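Local coordinates for annexin A8 (Homo sapiens, PDB 1W3W), which binds acidic phospholipids in a calcium-dependent manner and acts as an anticoagulant that indirectly inhibits the thromboplastin-specific complex of the coagulation cascade, at residues Lys61-Lys64 / Ala65-Lys69; Gly68-Leu71 / Thr72-Leu75; Phe201-Ile204 / Leu205-Ser209; Leu245-Val248 / Lys249-Asn253. All coordinates share one frame; numbering follows the deposited sequence.

How the contacts relate
Contacts 1 and 2 form one continuous corner: contact 1 ends helix 53-67, contact 2 starts helix 71-78, and they share Gly68 and Lys69. Their centres are 8 Å apart, and the salt bridge from Lys64 NZ to Asp70 OD1 (3.0 Å) ties the end of helix 53-67 to the N-cap of helix 71-78. Contacts 3 and 4 make a second pair on the other side of the chain's centre. Helices 198-207 and 238-252 meet there, with Leu205 O 3.6 Å from Val247 CG1 and contact centres 12 Å apart. Between the pairs, centres are about 39 to 48 Å apart. All four lie away from the calcium site formed by Met266, Gly268, Gly270 and Asp310.

Contact 1. Residues Lys61-Lys64 / Ala65-Lys69; sequences KSFK and AQFGK
Gln66 reaches back one helical turn to Ser62, its NE2 donating to Ser62 OG at 2.8 Å with the hydroxyl close to the amide plane. The same OG is hydrogen-bonded to Asp24 OD1 on helix 24-34, so a serine suits this buried place: one short hydroxyl serves two polar neighbours. The Gln66 chain can run back along the helix because CG leaves beside the backbone N (chi1 -70°). In the backbone, Ala65 N, Gln66 N and Phe67 N satisfy the carbonyls of Lys61, Ser62 and Phe63. Gly68 N adds a bond to Lys64 O at 3.0 Å, approaching from well above the carbonyl plane. This is the C-terminal end of helix 53-67, in the predicted first annexin repeat, and Gly68 leaves the helix with positive phi, a conformation that favours glycine. Beyond it, Lys69 O lies 3.3 Å from Phe63 CD1, at the ring's edge and in its plane, and takes a CA-H...O contact from Lys64 CA at 3.4 Å. Phe67 presents its edge to a face of Phe63 in a T-shaped pair, centroids 5.4 Å apart and planes at 65°, and also stacks with Tyr31 of helix 24-34.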
loop_
_atom_site.group_PDB
_atom_site.type_symbol
_atom_site.label_atom_id
_atom_site.label_comp_id
_atom_site.label_asym_id
_atom_site.label_seq_id
_atom_site.Cartn_x
_atom_site.Cartn_y
_atom_site.Cartn_z
ATOM N N LYS A 61 -19.655 -3.747 15.698
ATOM C CA LYS A 61 -19.997 -3.725 17.126
ATOM C C LYS A 61 -21.483 -3.989 17.364
ATOM O O LYS A 61 -21.856 -4.759 18.255
ATOM C CB LYS A 61 -19.599 -2.392 17.755
ATOM C CG LYS A 61 -19.710 -2.389 19.275
ATOM C CD LYS A 61 -18.942 -1.222 19.908
ATOM C CE LYS A 61 -19.687 -0.595 21.096
ATOM N NZ LYS A 61 -18.819 -0.474 22.313
ATOM N N SER A 62 -22.327 -3.352 16.564
ATOM C CA SER A 62 -23.763 -3.559 16.634
ATOM C C SER A 62 -24.141 -4.995 16.290
ATOM O O SER A 62 -25.026 -5.558 16.910
ATOM C CB SER A 62 -24.509 -2.591 15.700
ATOM O OG SER A 62 -25.887 -2.910 15.625
ATOM N N PHE A 63 -23.459 -5.574 15.310
ATOM C CA PHE A 63 -23.713 -6.937 14.871
ATOM C C PHE A 63 -23.422 -7.925 16.005
ATOM O O PHE A 63 -24.187 -8.857 16.207
ATOM C CB PHE A 63 -22.859 -7.255 13.645
ATOM C CG PHE A 63 -23.150 -8.587 13.010
ATOM C CD1 PHE A 63 -22.513 -9.749 13.457
ATOM C CD2 PHE A 63 -24.024 -8.678 11.934
ATOM C CE1 PHE A 63 -22.770 -10.978 12.852
ATOM C CE2 PHE A 63 -24.279 -9.904 11.323
ATOM C CZ PHE A 63 -23.654 -11.054 11.784
ATOM N N LYS A 64 -22.336 -7.709 16.741
ATOM C CA LYS A 64 -21.954 -8.611 17.823
ATOM C C LYS A 64 -22.878 -8.468 19.041
ATOM O O LYS A 64 -23.213 -9.466 19.696
ATOM C CB LYS A 64 -20.505 -8.382 18.237
ATOM C CG LYS A 64 -19.911 -9.546 19.061
ATOM C CD LYS A 64 -18.488 -9.243 19.543
ATOM C CE LYS A 64 -17.515 -8.985 18.379
ATOM N NZ LYS A 64 -16.076 -9.246 18.715
ATOM N N ALA A 65 -23.278 -7.239 19.344
ATOM C CA ALA A 65 -24.194 -6.986 20.445
ATOM C C ALA A 65 -25.568 -7.612 20.195
ATOM O O ALA A 65 -26.154 -8.206 21.109
ATOM C CB ALA A 65 -24.332 -5.479 20.686
ATOM N N GLN A 66 -26.066 -7.494 18.960
ATOM C CA GLN A 66 -27.411 -7.968 18.594
ATOM C C GLN A 66 -27.488 -9.477 18.335
ATOM O O GLN A 66 -28.480 -10.109 18.674
ATOM C CB GLN A 66 -27.908 -7.269 17.326
ATOM C CG GLN A 66 -28.251 -5.790 17.462
ATOM C CD GLN A 66 -28.938 -5.270 16.208
ATOM O OE1 GLN A 66 -30.084 -5.618 15.953
ATOM N NE2 GLN A 66 -28.226 -4.475 15.403
ATOM N N PHE A 67 -26.454 -10.041 17.721
ATOM C CA PHE A 67 -26.525 -11.399 17.177
ATOM C C PHE A 67 -25.490 -12.354 17.767
ATOM O O PHE A 67 -25.502 -13.529 17.458
ATOM C CB PHE A 67 -26.437 -11.350 15.642
ATOM C CG PHE A 67 -27.444 -10.405 15.023
ATOM C CD1 PHE A 67 -28.807 -10.614 15.217
ATOM C CD2 PHE A 67 -27.031 -9.288 14.297
ATOM C CE1 PHE A 67 -29.740 -9.748 14.686
ATOM C CE2 PHE A 67 -27.958 -8.411 13.765
ATOM C CZ PHE A 67 -29.315 -8.637 13.958
ATOM N N GLY A 68 -24.600 -11.843 18.606
ATOM C CA GLY A 68 -23.698 -12.667 19.394
ATOM C C GLY A 68 -22.506 -13.285 18.696
ATOM O O GLY A 68 -21.799 -14.084 19.307
ATOM N N LYS A 69 -22.275 -12.943 17.429
ATOM C CA LYS A 69 -21.122 -13.455 16.682
ATOM C C LYS A 69 -20.313 -12.276 16.147
ATOM O O LYS A 69 -20.860 -11.213 15.884
ATOM C CB LYS A 69 -21.589 -14.329 15.512
ATOM C CG LYS A 69 -21.697 -15.841 15.786
ATOM C CD LYS A 69 -23.120 -16.260 16.140
ATOM C CE LYS A 69 -23.360 -17.763 15.907
ATOM N NZ LYS A 69 -22.184 -18.598 16.320
#

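Contact 2. Residues Gly68-Leu71 / Thr72-Leu75; sequences GKDL and TETL
The Asp70 carboxylate turns OD2 to Glu73, whose N-H it accepts at 3.1 Å on the anti lone pair, away from OD1; the bond is nearly straight, at 166°. Asp70 is therefore the N-cap of helix 71-78, an aspartate being short enough to reach forward to an amide of the first turn. OD1 forms a salt bridge with Lys64 NZ of the preceding helix. Water 1 sits by Thr72 OG1 at 2.9 Å and makes a weak bond to OD2. The second flat group is the peptide carbonyl of Asp70, whose oxygen takes two donors from Thr74 on opposite faces of its plane, OG1 at 2.7 Å and N at 3.0 Å. Thr74 suits the place because its hydroxyl, beside its own backbone N (chi1 -64°), lies within reach of the carbonyl that N already uses. Leu71 CG packs 3.9 Å from Leu75 CD2, and both leucines continue into an apolar layer with Met34 of helix 24-34 and Met91 of helix 81-91. With an alanine in place of Asp70, the first-turn amide of Glu73 is likely to lose its cap and Lys64 the carboxylate that pairs with it. A carboxylate where the first-turn N-H groups point out of the helix end is likely to be favoured electrostatically, and Lys64 would add to that, though the Glu73 carboxylate, its OE2 4.8 Å from Asp70 OD2, probably offsets part.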
loop_
_atom_site.group_PDB
_atom_site.type_symbol
_atom_site.label_atom_id
_atom_site.label_comp_id
_atom_site.label_asym_id
_atom_site.label_seq_id
_atom_site.Cartn_x
_atom_site.Cartn_y
_atom_site.Cartn_z
ATOM N N GLY A 68 -24.600 -11.843 18.606
ATOM C CA GLY A 68 -23.698 -12.667 19.394
ATOM C C GLY A 68 -22.506 -13.285 18.696
ATOM O O GLY A 68 -21.799 -14.084 19.307
ATOM N N LYS A 69 -22.275 -12.943 17.429
ATOM C CA LYS A 69 -21.122 -13.455 16.682
ATOM C C LYS A 69 -20.313 -12.276 16.147
ATOM O O LYS A 69 -20.860 -11.213 15.884
ATOM C CB LYS A 69 -21.589 -14.329 15.512
ATOM C CG LYS A 69 -21.697 -15.841 15.786
ATOM C CD LYS A 69 -23.120 -16.260 16.140
ATOM C CE LYS A 69 -23.360 -17.763 15.907
ATOM N NZ LYS A 69 -22.184 -18.598 16.320
ATOM N N ASP A 70 -19.016 -12.475 15.983
ATOM C CA ASP A 70 -18.150 -11.478 15.375
ATOM C C ASP A 70 -18.437 -11.397 13.863
ATOM O O ASP A 70 -18.549 -12.419 13.184
ATOM C CB ASP A 70 -16.686 -11.839 15.633
ATOM C CG ASP A 70 -15.735 -10.810 15.104
ATOM O OD1 ASP A 70 -15.471 -9.822 15.821
ATOM O OD2 ASP A 70 -15.221 -10.887 13.967
ATOM N N LEU A 71 -18.574 -10.180 13.349
ATOM C CA LEU A 71 -18.950 -9.973 11.956
ATOM C C LEU A 71 -17.883 -10.466 10.988
ATOM O O LEU A 71 -18.199 -11.113 10.002
ATOM C CB LEU A 71 -19.258 -8.489 11.693
ATOM C CG LEU A 71 -19.611 -8.114 10.255
ATOM C CD1 LEU A 71 -20.740 -8.992 9.697
ATOM C CD2 LEU A 71 -19.988 -6.634 10.144
ATOM N N THR A 72 -16.630 -10.131 11.266
ATOM C CA THR A 72 -15.524 -10.503 10.417
ATOM C C THR A 72 -15.366 -12.020 10.332
ATOM O O THR A 72 -15.233 -12.564 9.236
ATOM C CB THR A 72 -14.240 -9.836 10.905
ATOM O OG1 THR A 72 -14.363 -8.416 10.766
ATOM C CG2 THR A 72 -13.055 -10.190 10.015
ATOM N N GLU A 73 -15.405 -12.692 11.480
ATOM C CA GLU A 73 -15.328 -14.158 11.528
ATOM C C GLU A 73 -16.487 -14.790 10.790
ATOM O O GLU A 73 -16.324 -15.814 10.143
ATOM C CB GLU A 73 -15.314 -14.678 12.974
ATOM C CG GLU A 73 -14.001 -14.447 13.719
ATOM C CD GLU A 73 -12.758 -14.886 12.941
ATOM O OE1 GLU A 73 -12.734 -16.021 12.398
ATOM O OE2 GLU A 73 -11.791 -14.088 12.868
ATOM N N THR A 74 -17.656 -14.167 10.886
ATOM C CA THR A 74 -18.843 -14.645 10.205
ATOM C C THR A 74 -18.683 -14.487 8.693
ATOM O O THR A 74 -18.973 -15.406 7.935
ATOM C CB THR A 74 -20.076 -13.883 10.720
ATOM O OG1 THR A 74 -20.259 -14.177 12.104
ATOM C CG2 THR A 74 -21.360 -14.363 10.068
ATOM N N LEU A 75 -18.198 -13.324 8.267
ATOM C CA LEU A 75 -17.892 -13.076 6.857
ATOM C C LEU A 75 -16.883 -14.097 6.289
ATOM O O LEU A 75 -17.048 -14.578 5.171
ATOM C CB LEU A 75 -17.325 -11.656 6.685
ATOM C CG LEU A 75 -18.191 -10.469 6.213
ATOM C CD1 LEU A 75 -19.666 -10.682 6.206
ATOM C CD2 LEU A 75 -17.795 -9.174 6.967
HETATM O O HOH W 1 -15.715 -7.535 13.157
#

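Contact 3. Residues Phe201-Ile204 / Leu205-Ser209; sequences FITI and LCTRS
Leu205 gives its N-H to Phe201 O at 3.0 Å, an ordinary helical bond, and its CB lies close to the same oxygen. Farther out, the branched leucine end packs on Met244 of helix 238-252, which Phe201 and Ile202 touch as well, so large apolar residues suit this side of helix 198-207. Cys206 comes next. Its sulfur is joined to Cys161 in a disulfide that ties this helix to helix 153-163, and Ile202 CG2 lies 3.9 Å from SG, an apolar neighbour for the bridge. Thr207 follows, and it grips Thr203 O twice, through OG1 at 2.6 Å and N at 3.0 Å, the two donors arriving from opposite faces of the carbonyl plane. With chi1 at 63°, its hydroxyl stands between the backbone N and the carbonyl carbon, while CG2 also rests 3.3 Å from the oxygen. Thr203 spends its own hydroxyl on Met199 O, one turn earlier. Arg208 leaves the helical conformation, and its N makes only a weak bond to Ile204 O at 3.4 Å; its CG passes 3.2 Å from that oxygen before the chain bends at chi2 and carries NE to a salt bridge with Asp182 of helix 176-191. Ser209, the N-cap of helix 210-224, turns its hydroxyl to His212 N. Only the last backbone bond weakens as the helix ends; Thr203 O, just before, is held twice by Thr207, while the disulfide to Cys161 and the bond from Arg208 to Asp182 join this end of the helix to two others.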
loop_
_atom_site.group_PDB
_atom_site.type_symbol
_atom_site.label_atom_id
_atom_site.label_comp_id
_atom_site.label_asym_id
_atom_site.label_seq_id
_atom_site.Cartn_x
_atom_site.Cartn_y
_atom_site.Cartn_z
ATOM N N PHE A 201 23.635 5.015 -1.636
ATOM C CA PHE A 201 22.282 5.163 -2.156
ATOM C C PHE A 201 21.243 4.977 -1.062
ATOM O O PHE A 201 20.321 5.786 -0.934
ATOM C CB PHE A 201 22.008 4.152 -3.273
ATOM C CG PHE A 201 22.413 4.624 -4.630
ATOM C CD1 PHE A 201 21.480 5.186 -5.489
ATOM C CD2 PHE A 201 23.724 4.493 -5.059
ATOM C CE1 PHE A 201 21.851 5.623 -6.756
ATOM C CE2 PHE A 201 24.104 4.923 -6.328
ATOM C CZ PHE A 201 23.168 5.490 -7.173
ATOM N N ILE A 202 21.397 3.921 -0.267
ATOM C CA ILE A 202 20.375 3.546 0.712
ATOM C C ILE A 202 20.211 4.620 1.774
ATOM O O ILE A 202 19.089 5.021 2.100
ATOM C CB ILE A 202 20.695 2.169 1.356
ATOM C CG1 ILE A 202 20.486 1.057 0.330
ATOM C CG2 ILE A 202 19.821 1.920 2.589
ATOM C CD1 ILE A 202 21.042 -0.299 0.767
ATOM N N THR A 203 21.332 5.105 2.293
ATOM C CA THR A 203 21.316 6.087 3.365
ATOM C C THR A 203 20.667 7.399 2.943
ATOM O O THR A 203 19.850 7.951 3.669
ATOM C CB THR A 203 22.755 6.361 3.862
ATOM O OG1 THR A 203 23.311 5.151 4.386
ATOM C CG2 THR A 203 22.745 7.311 5.056
ATOM N N ILE A 204 21.047 7.903 1.782
ATOM C CA ILE A 204 20.491 9.159 1.299
ATOM C C ILE A 204 18.996 9.004 0.950
ATOM O O ILE A 204 18.171 9.838 1.337
ATOM C CB ILE A 204 21.326 9.672 0.099
ATOM C CG1 ILE A 204 22.681 10.184 0.609
ATOM C CG2 ILE A 204 20.592 10.757 -0.673
ATOM C CD1 ILE A 204 23.764 10.240 -0.449
ATOM N N LEU A 205 18.652 7.938 0.233
ATOM C CA LEU A 205 17.261 7.691 -0.154
ATOM C C LEU A 205 16.345 7.461 1.064
ATOM O O LEU A 205 15.187 7.828 1.026
ATOM C CB LEU A 205 17.163 6.505 -1.139
ATOM C CG LEU A 205 16.958 6.762 -2.640
ATOM C CD1 LEU A 205 17.538 8.055 -3.185
ATOM C CD2 LEU A 205 17.494 5.568 -3.428
ATOM N N CYS A 206 16.870 6.903 2.152
ATOM C CA CYS A 206 16.033 6.550 3.303
ATOM C C CYS A 206 16.028 7.570 4.459
ATOM O O CYS A 206 15.025 7.687 5.148
ATOM C CB CYS A 206 16.321 5.106 3.781
ATOM S SG CYS A 206 17.934 4.746 4.541
ATOM N N THR A 207 17.092 8.355 4.639
ATOM C CA THR A 207 17.154 9.320 5.759
ATOM C C THR A 207 16.796 10.772 5.409
ATOM O O THR A 207 16.492 11.555 6.301
ATOM C CB THR A 207 18.545 9.296 6.448
ATOM O OG1 THR A 207 19.562 9.697 5.524
ATOM C CG2 THR A 207 18.929 7.879 6.846
ATOM N N ARG A 208 16.828 11.144 4.135
ATOM C CA ARG A 208 16.510 12.524 3.744
ATOM C C ARG A 208 15.024 12.716 3.548
ATOM O O ARG A 208 14.311 11.791 3.208
ATOM C CB ARG A 208 17.231 12.903 2.452
ATOM C CG ARG A 208 18.723 12.780 2.549
ATOM C CD ARG A 208 19.352 13.720 3.551
ATOM N NE ARG A 208 20.798 13.681 3.396
ATOM C CZ ARG A 208 21.669 13.247 4.310
ATOM N NH1 ARG A 208 21.279 12.849 5.524
ATOM N NH2 ARG A 208 22.964 13.246 4.012
ATOM N N SER A 209 14.563 13.940 3.733
ATOM C CA SER A 209 13.173 14.270 3.491
ATOM C C SER A 209 12.842 14.251 2.005
ATOM O O SER A 209 13.735 14.374 1.169
ATOM C CB SER A 209 12.870 15.654 4.058
ATOM O OG SER A 209 13.524 16.670 3.324
#

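Contact 4. Residues Leu245-Val248 / Lys249-Asn253; sequences LTVV and KCTQN
Lys249 folds back over the carbonyl of Leu245, one turn before it. Its CB lies 3.5 Å from Leu245 O, CG comes closest at 3.3 Å, and CD is still near at 3.6 Å, after which the extended chain carries NZ to a salt bridge with Glu260 of helix 254-266. Lysine suits this place because its methylenes can lie along the backbone while the charge travels to the next helix. The path follows from CG standing beside the backbone N (chi1 -72°). Leu245 O also receives Lys249 N in the regular helical bond. At the following step Cys250 SG lies 3.4 Å from Thr246 O, and Thr246 turns its own hydroxyl to Glu242 O. Thr251 then holds Val247 O from opposite faces of the carbonyl plane, OG1 at 2.8 Å and N at 3.0 Å, while its side chain also touches Leu213 and Leu214 of helix 210-224. A valine here, which has no hydroxyl, is likely to leave one face of Val247 O without a donor. Gln252 runs alongside Val248, its CG 3.3 Å from Val248 O. Threonine hydroxyls bonded one turn back are a familiar way of burying a polar side chain in a helix. Here they belong to the all-helical annexin fold, at the junction of the predicted third and fourth repeats, where Asn253 is the N-cap of helix 254-266 and binds Ser256 N.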
loop_
_atom_site.group_PDB
_atom_site.type_symbol
_atom_site.label_atom_id
_atom_site.label_comp_id
_atom_site.label_asym_id
_atom_site.label_seq_id
_atom_site.Cartn_x
_atom_site.Cartn_y
_atom_site.Cartn_z
ATOM N N LEU A 245 13.661 2.275 -6.648
ATOM C CA LEU A 245 12.743 2.908 -7.585
ATOM C C LEU A 245 11.411 3.286 -6.922
ATOM O O LEU A 245 10.807 4.282 -7.281
ATOM C CB LEU A 245 12.488 2.012 -8.802
ATOM C CG LEU A 245 13.643 1.846 -9.800
ATOM C CD1 LEU A 245 13.342 0.713 -10.784
ATOM C CD2 LEU A 245 13.921 3.144 -10.548
ATOM N N THR A 246 10.958 2.477 -5.967
ATOM C CA THR A 246 9.704 2.740 -5.265
ATOM C C THR A 246 9.851 3.991 -4.414
ATOM O O THR A 246 8.980 4.857 -4.427
ATOM C CB THR A 246 9.305 1.549 -4.395
ATOM O OG1 THR A 246 9.015 0.435 -5.233
ATOM C CG2 THR A 246 8.013 1.814 -3.691
ATOM N N VAL A 247 10.965 4.105 -3.700
ATOM C CA VAL A 247 11.233 5.320 -2.923
ATOM C C VAL A 247 11.236 6.538 -3.835
ATOM O O VAL A 247 10.605 7.548 -3.523
ATOM C CB VAL A 247 12.550 5.219 -2.121
ATOM C CG1 VAL A 247 12.886 6.557 -1.434
ATOM C CG2 VAL A 247 12.427 4.152 -1.096
ATOM N N VAL A 248 11.904 6.442 -4.975
ATOM C CA VAL A 248 11.971 7.551 -5.920
ATOM C C VAL A 248 10.572 7.944 -6.435
ATOM O O VAL A 248 10.195 9.123 -6.404
ATOM C CB VAL A 248 12.934 7.232 -7.109
ATOM C CG1 VAL A 248 12.799 8.250 -8.199
ATOM C CG2 VAL A 248 14.379 7.186 -6.630
ATOM N N LYS A 249 9.788 6.955 -6.866
ATOM C CA LYS A 249 8.437 7.221 -7.389
ATOM C C LYS A 249 7.522 7.828 -6.332
ATOM O O LYS A 249 6.768 8.764 -6.631
ATOM C CB LYS A 249 7.818 5.937 -7.942
ATOM C CG LYS A 249 8.452 5.478 -9.237
ATOM C CD LYS A 249 8.011 4.081 -9.596
ATOM C CE LYS A 249 8.345 3.776 -11.054
ATOM N NZ LYS A 249 8.164 2.327 -11.317
ATOM N N CYS A 250 7.592 7.314 -5.101
ATOM C CA CYS A 250 6.763 7.820 -4.003
ATOM C C CYS A 250 7.135 9.253 -3.612
ATOM O O CYS A 250 6.296 10.031 -3.171
ATOM C CB CYS A 250 6.857 6.899 -2.793
ATOM S SG CYS A 250 5.953 5.347 -3.031
ATOM N N THR A 251 8.398 9.600 -3.799
ATOM C CA THR A 251 8.884 10.943 -3.511
ATOM C C THR A 251 8.371 11.942 -4.532
ATOM O O THR A 251 7.980 13.042 -4.177
ATOM C CB THR A 251 10.428 10.927 -3.524
ATOM O OG1 THR A 251 10.899 10.137 -2.430
ATOM C CG2 THR A 251 11.009 12.314 -3.283
ATOM N N GLN A 252 8.389 11.551 -5.799
ATOM C CA GLN A 252 7.981 12.411 -6.907
ATOM C C GLN A 252 6.464 12.642 -6.951
ATOM O O GLN A 252 6.001 13.771 -7.047
ATOM C CB GLN A 252 8.438 11.792 -8.227
ATOM C CG GLN A 252 9.941 11.787 -8.350
ATOM C CD GLN A 252 10.448 11.013 -9.545
ATOM O OE1 GLN A 252 11.529 11.312 -10.053
ATOM N NE2 GLN A 252 9.689 10.018 -9.989
ATOM N N ASN A 253 5.695 11.565 -6.869
ATOM C CA ASN A 253 4.242 11.664 -6.829
ATOM C C ASN A 253 3.657 10.357 -6.342
ATOM O O ASN A 253 3.629 9.370 -7.056
ATOM C CB ASN A 253 3.663 12.029 -8.209
ATOM C CG ASN A 253 2.209 12.500 -8.132
ATOM O OD1 ASN A 253 1.353 11.838 -7.546
ATOM N ND2 ASN A 253 1.928 13.657 -8.734
#